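Centrosomal P4.1-associated protein (Danio rerio, PDB 4LD1) probably binds tubulin and takes part in centriole assembly and elongation, this chain being its C-terminal G-box domain of successive antiparallel beta-strands. Local coordinates at residues Asp107-Ile119 against Leu122-Thr134. Residues are numbered along the deposited sequence; the frame is centred on the assembly and turned at random. Where two conformers were deposited one is given.
Sequences DGREESVLTDGTI and LNPDGSKVIQFNT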
loop_
_atom_site.group_PDB
_atom_site.type_symbol
_atom_site.label_atom_id
_atom_site.label_comp_id
_atom_site.label_asym_id
_atom_site.label_seq_id
_atom_site.Cartn_x
_atom_site.Cartn_y
_atom_site.Cartn_z
ATOM N N ASP A 107 -13.241 6.387 -3.365
ATOM C CA ASP A 107 -14.196 6.641 -4.450
ATOM C C ASP A 107 -14.039 5.676 -5.626
ATOM O O ASP A 107 -14.784 5.754 -6.606
ATOM C CB ASP A 107 -14.114 8.100 -4.935
ATOM C CG ASP A 107 -12.801 8.429 -5.642
ATOM O OD1 ASP A 107 -11.918 7.552 -5.742
ATOM O OD2 ASP A 107 -12.656 9.593 -6.087
ATOM N N GLY A 108 -13.071 4.771 -5.525
ATOM C CA GLY A 108 -12.863 3.756 -6.544
ATOM C C GLY A 108 -11.662 4.001 -7.440
ATOM O O GLY A 108 -11.296 3.138 -8.234
ATOM N N ARG A 109 -11.028 5.156 -7.315
ATOM C CA ARG A 109 -9.827 5.424 -8.111
ATOM C C ARG A 109 -8.660 4.559 -7.637
ATOM O O ARG A 109 -8.453 4.383 -6.440
ATOM C CB ARG A 109 -9.433 6.892 -8.030
ATOM C CG ARG A 109 -8.194 7.249 -8.826
ATOM C CD ARG A 109 -8.188 8.730 -9.214
ATOM N NE ARG A 109 -8.332 9.592 -8.042
ATOM C CZ ARG A 109 -7.322 10.167 -7.387
ATOM N NH1 ARG A 109 -6.066 10.001 -7.787
ATOM N NH2 ARG A 109 -7.569 10.923 -6.324
ATOM N N GLU A 110 -7.881 4.070 -8.589
ATOM C CA GLU A 110 -6.701 3.265 -8.314
ATOM C C GLU A 110 -5.573 3.795 -9.182
ATOM O O GLU A 110 -5.784 4.063 -10.351
ATOM C CB GLU A 110 -6.942 1.786 -8.638
ATOM C CG GLU A 110 -8.199 1.188 -8.037
ATOM C CD GLU A 110 -8.320 -0.306 -8.293
ATOM O OE1 GLU A 110 -7.480 -0.860 -9.036
ATOM O OE2 GLU A 110 -9.259 -0.930 -7.747
ATOM N N GLU A 111 -4.382 3.931 -8.618
ATOM C CA GLU A 111 -3.223 4.392 -9.369
ATOM C C GLU A 111 -2.027 3.527 -9.049
ATOM O O GLU A 111 -1.667 3.393 -7.876
ATOM C CB GLU A 111 -2.903 5.844 -9.030
ATOM C CG GLU A 111 -1.692 6.376 -9.765
ATOM C CD GLU A 111 -1.417 7.835 -9.466
ATOM O OE1 GLU A 111 -2.358 8.552 -9.063
ATOM O OE2 GLU A 111 -0.253 8.258 -9.632
ATOM N N SER A 112 -1.431 2.926 -10.069
ATOM C CA SER A 112 -0.264 2.088 -9.931
ATOM C C SER A 112 0.913 2.768 -10.595
ATOM O O SER A 112 0.796 3.278 -11.705
ATOM C CB SER A 112 -0.483 0.717 -10.570
ATOM O OG SER A 112 -1.532 0.003 -9.942
ATOM N N VAL A 113 2.043 2.781 -9.895
ATOM C CA VAL A 113 3.291 3.317 -10.410
ATOM C C VAL A 113 4.312 2.196 -10.478
ATOM O O VAL A 113 4.656 1.585 -9.450
ATOM C CB VAL A 113 3.834 4.456 -9.529
ATOM C CG1 VAL A 113 5.134 5.014 -10.121
ATOM C CG2 VAL A 113 2.768 5.558 -9.340
ATOM N N LEU A 114 4.779 1.891 -11.681
ATOM C CA LEU A 114 5.727 0.809 -11.875
ATOM C C LEU A 114 7.130 1.341 -11.658
ATOM O O LEU A 114 7.360 2.559 -11.731
ATOM C CB LEU A 114 5.608 0.203 -13.281
ATOM C CG LEU A 114 4.228 -0.208 -13.815
ATOM C CD1 LEU A 114 4.378 -1.008 -15.105
ATOM C CD2 LEU A 114 3.417 -0.992 -12.796
ATOM N N THR A 115 8.081 0.441 -11.450
ATOM C CA THR A 115 9.452 0.877 -11.205
ATOM C C THR A 115 10.073 1.636 -12.388
ATOM O O THR A 115 10.980 2.444 -12.196
ATOM C CB THR A 115 10.344 -0.303 -10.818
ATOM O OG1 THR A 115 10.335 -1.295 -11.849
ATOM C CG2 THR A 115 9.832 -0.927 -9.547
ATOM N N ASP A 116 9.576 1.410 -13.602
ATOM C CA ASP A 116 10.083 2.151 -14.765
ATOM C C ASP A 116 9.403 3.514 -15.011
ATOM O O ASP A 116 9.692 4.195 -16.012
ATOM C CB ASP A 116 10.025 1.265 -16.014
ATOM C CG ASP A 116 8.622 1.126 -16.599
ATOM O OD1 ASP A 116 7.614 1.536 -15.961
ATOM O OD2 ASP A 116 8.546 0.587 -17.732
ATOM N N GLY A 117 8.495 3.881 -14.111
ATOM C CA GLY A 117 7.858 5.186 -14.112
ATOM C C GLY A 117 6.476 5.191 -14.734
ATOM O O GLY A 117 5.769 6.180 -14.641
ATOM N N THR A 118 6.089 4.075 -15.348
ATOM C CA THR A 118 4.755 3.930 -15.893
ATOM C C THR A 118 3.715 4.180 -14.815
ATOM O O THR A 118 3.845 3.679 -13.704
ATOM C CB THR A 118 4.560 2.514 -16.462
ATOM O OG1 THR A 118 5.555 2.263 -17.458
ATOM C CG2 THR A 118 3.179 2.342 -17.068
ATOM N N ILE A 119 2.689 4.949 -15.153
ATOM C CA ILE A 119 1.563 5.168 -14.265
ATOM C C ILE A 119 0.297 4.654 -14.931
ATOM O O ILE A 119 0.011 4.993 -16.085
ATOM C CB ILE A 119 1.375 6.668 -13.948
ATOM C CG1 ILE A 119 2.694 7.293 -13.490
ATOM C CG2 ILE A 119 0.243 6.876 -12.947
ATOM C CD1 ILE A 119 2.652 8.804 -13.389
ATOM N N LEU A 122 -6.841 3.901 -12.937
ATOM C CA LEU A 122 -8.178 3.421 -13.189
ATOM C C LEU A 122 -9.118 4.346 -12.447
ATOM O O LEU A 122 -8.997 4.520 -11.227
ATOM C CB LEU A 122 -8.323 1.996 -12.673
ATOM C CG LEU A 122 -9.675 1.330 -12.873
ATOM C CD1 LEU A 122 -10.091 1.349 -14.361
ATOM C CD2 LEU A 122 -9.612 -0.093 -12.328
ATOM N N ASN A 123 -10.049 4.938 -13.185
ATOM C CA ASN A 123 -10.978 5.881 -12.589
ATOM C C ASN A 123 -12.309 5.249 -12.166
ATOM O O ASN A 123 -12.697 4.195 -12.680
ATOM C CB ASN A 123 -11.200 7.033 -13.549
ATOM C CG ASN A 123 -9.932 7.822 -13.772
ATOM O OD1 ASN A 123 -9.315 8.299 -12.822
ATOM N ND2 ASN A 123 -9.518 7.944 -15.018
ATOM N N PRO A 124 -13.010 5.897 -11.231
ATOM C CA PRO A 124 -14.315 5.402 -10.777
ATOM C C PRO A 124 -15.308 5.131 -11.912
ATOM O O PRO A 124 -16.138 4.221 -11.777
ATOM C CB PRO A 124 -14.829 6.542 -9.897
ATOM C CG PRO A 124 -13.623 7.232 -9.416
ATOM C CD PRO A 124 -12.612 7.122 -10.514
ATOM N N ASP A 125 -15.238 5.907 -12.993
ATOM C CA ASP A 125 -16.183 5.748 -14.082
ATOM C C ASP A 125 -15.775 4.657 -15.066
ATOM O O ASP A 125 -16.443 4.445 -16.075
ATOM C CB ASP A 125 -16.427 7.081 -14.803
ATOM C CG ASP A 125 -15.222 7.578 -15.578
ATOM O OD1 ASP A 125 -14.183 6.902 -15.595
ATOM O OD2 ASP A 125 -15.324 8.665 -16.187
ATOM N N GLY A 126 -14.676 3.968 -14.780
ATOM C CA GLY A 126 -14.240 2.868 -15.630
ATOM C C GLY A 126 -13.230 3.265 -16.684
ATOM O O GLY A 126 -12.645 2.403 -17.343
ATOM N N SER A 127 -12.992 4.561 -16.821
ATOM C CA SER A 127 -11.961 5.025 -17.733
ATOM C C SER A 127 -10.579 4.735 -17.164
ATOM O O SER A 127 -10.405 4.530 -15.957
ATOM C CB SER A 127 -12.106 6.523 -18.070
ATOM O OG SER A 127 -11.972 7.343 -16.933
ATOM N N LYS A 128 -9.589 4.769 -18.050
ATOM C CA LYS A 128 -8.231 4.403 -17.697
ATOM C C LYS A 128 -7.294 5.362 -18.395
ATOM O O LYS A 128 -7.499 5.703 -19.564
ATOM C CB LYS A 128 -7.968 2.956 -18.129
ATOM C CG LYS A 128 -6.571 2.411 -17.868
ATOM C CD LYS A 128 -6.512 0.927 -18.224
ATOM C CE LYS A 128 -5.141 0.327 -17.982
ATOM N NZ LYS A 128 -5.035 -1.087 -18.470
ATOM N N VAL A 129 -6.312 5.843 -17.667
ATOM C CA VAL A 129 -5.258 6.672 -18.193
ATOM C C VAL A 129 -3.928 6.013 -17.882
ATOM O O VAL A 129 -3.662 5.625 -16.731
ATOM C CB VAL A 129 -5.315 8.096 -17.615
ATOM C CG1 VAL A 129 -4.198 8.963 -18.170
ATOM C CG2 VAL A 129 -6.674 8.730 -17.893
ATOM N N ILE A 130 -3.097 5.892 -18.902
ATOM C CA ILE A 130 -1.764 5.378 -18.775
ATOM C C ILE A 130 -0.791 6.462 -19.212
ATOM O O ILE A 130 -0.971 7.077 -20.259
ATOM C CB ILE A 130 -1.535 4.139 -19.653
ATOM C CG1 ILE A 130 -2.549 3.044 -19.321
ATOM C CG2 ILE A 130 -0.112 3.614 -19.472
ATOM C CD1 ILE A 130 -2.650 1.981 -20.383
ATOM N N GLN A 131 0.209 6.720 -18.375
ATOM C CA GLN A 131 1.374 7.481 -18.776
ATOM C C GLN A 131 2.534 6.495 -18.878
ATOM O O GLN A 131 3.010 5.950 -17.884
ATOM C CB GLN A 131 1.680 8.612 -17.803
ATOM C CG GLN A 131 2.831 9.524 -18.262
ATOM C CD GLN A 131 3.059 10.672 -17.308
ATOM O OE1 GLN A 131 2.293 11.628 -17.283
ATOM N NE2 GLN A 131 4.077 10.556 -16.481
ATOM N N PHE A 132 2.964 6.256 -20.099
ATOM C CA PHE A 132 4.009 5.282 -20.366
ATOM C C PHE A 132 5.354 5.755 -19.822
ATOM O O PHE A 132 5.527 6.931 -19.465
ATOM C CB PHE A 132 4.098 5.034 -21.867
ATOM C CG PHE A 132 2.846 4.466 -22.452
ATOM C CD1 PHE A 132 2.488 3.158 -22.211
ATOM C CD2 PHE A 132 2.057 5.223 -23.304
ATOM C CE1 PHE A 132 1.348 2.631 -22.756
ATOM C CE2 PHE A 132 0.913 4.697 -23.854
ATOM C CZ PHE A 132 0.558 3.397 -23.582
ATOM N N ASN A 133 6.322 4.847 -19.810
ATOM C CA ASN A 133 7.690 5.206 -19.460
ATOM C C ASN A 133 8.253 6.336 -20.318
ATOM O O ASN A 133 9.129 7.055 -19.877
ATOM C CB ASN A 133 8.620 3.986 -19.500
ATOM C CG ASN A 133 8.556 3.209 -20.816
ATOM O OD1 ASN A 133 7.866 3.568 -21.761
ATOM N ND2 ASN A 133 9.298 2.119 -20.863
ATOM N N THR A 134 7.715 6.488 -21.524
ATOM C CA THR A 134 8.138 7.521 -22.472
ATOM C C THR A 134 7.569 8.906 -22.157
ATOM O O THR A 134 7.926 9.881 -22.803
ATOM C CB THR A 134 7.625 7.196 -23.850
ATOM O OG1 THR A 134 6.197 7.126 -23.802
ATOM C CG2 THR A 134 8.191 5.866 -24.363
HETATM O O HOH W 1 -12.799 1.888 -10.377
HETATM O O HOH W 2 5.347 7.860 -16.691
HETATM O O HOH W 3 5.338 2.221 -20.153
#
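Glu110 and Leu122 face each other as an antiparallel hydrogen-bonded pair, Glu110 N to Leu122 O at 2.9 Å and Leu122 N to Glu110 O at 2.8 Å. Ile119 and Gln131 make the same kind of pair, Ile119 N to Gln131 O and Gln131 N to Ile119 O, both 2.9 Å. Strand 119-122 lies between strands 110-113 and 128-131: Leu122 pairs with the first and Ile119 with the second, while Ile120 and Gln121 are bonded to Ser112 and Val129. Weaker CA-H...O contacts accompany both pairs: Arg109 CA lies 3.3 Å from Leu122 O and Thr118 CA the same distance from Gln131 O. Within the second pair the side chains run side by side, Ile119 CD1 3.8 Å from Gln131 NE2, which donates to a water, while OE1 accepts from Arg137.

The turns are wetter and more exposed, though Pro124 CG still packs 3.4 Å from Asp107 O, and a water bridges Gly108 O and Asn123 O. At the other turn, Asp116 OD1 accepts from Thr118 N, which makes the Asx turn, and also from Thr118 OG1, from the same face. With chi1 at -57°, Thr118 OG1 stands beside its own backbone N, where both donors can share that oxygen. A second water then links Thr118 OG1 to Asn133 N, which are 3.6 Å apart.

Backbone pairing in the single-layer G-box sheet therefore fixes the register, while carboxylates and waters order the exposed turns without a hydrophobic core between the two segments.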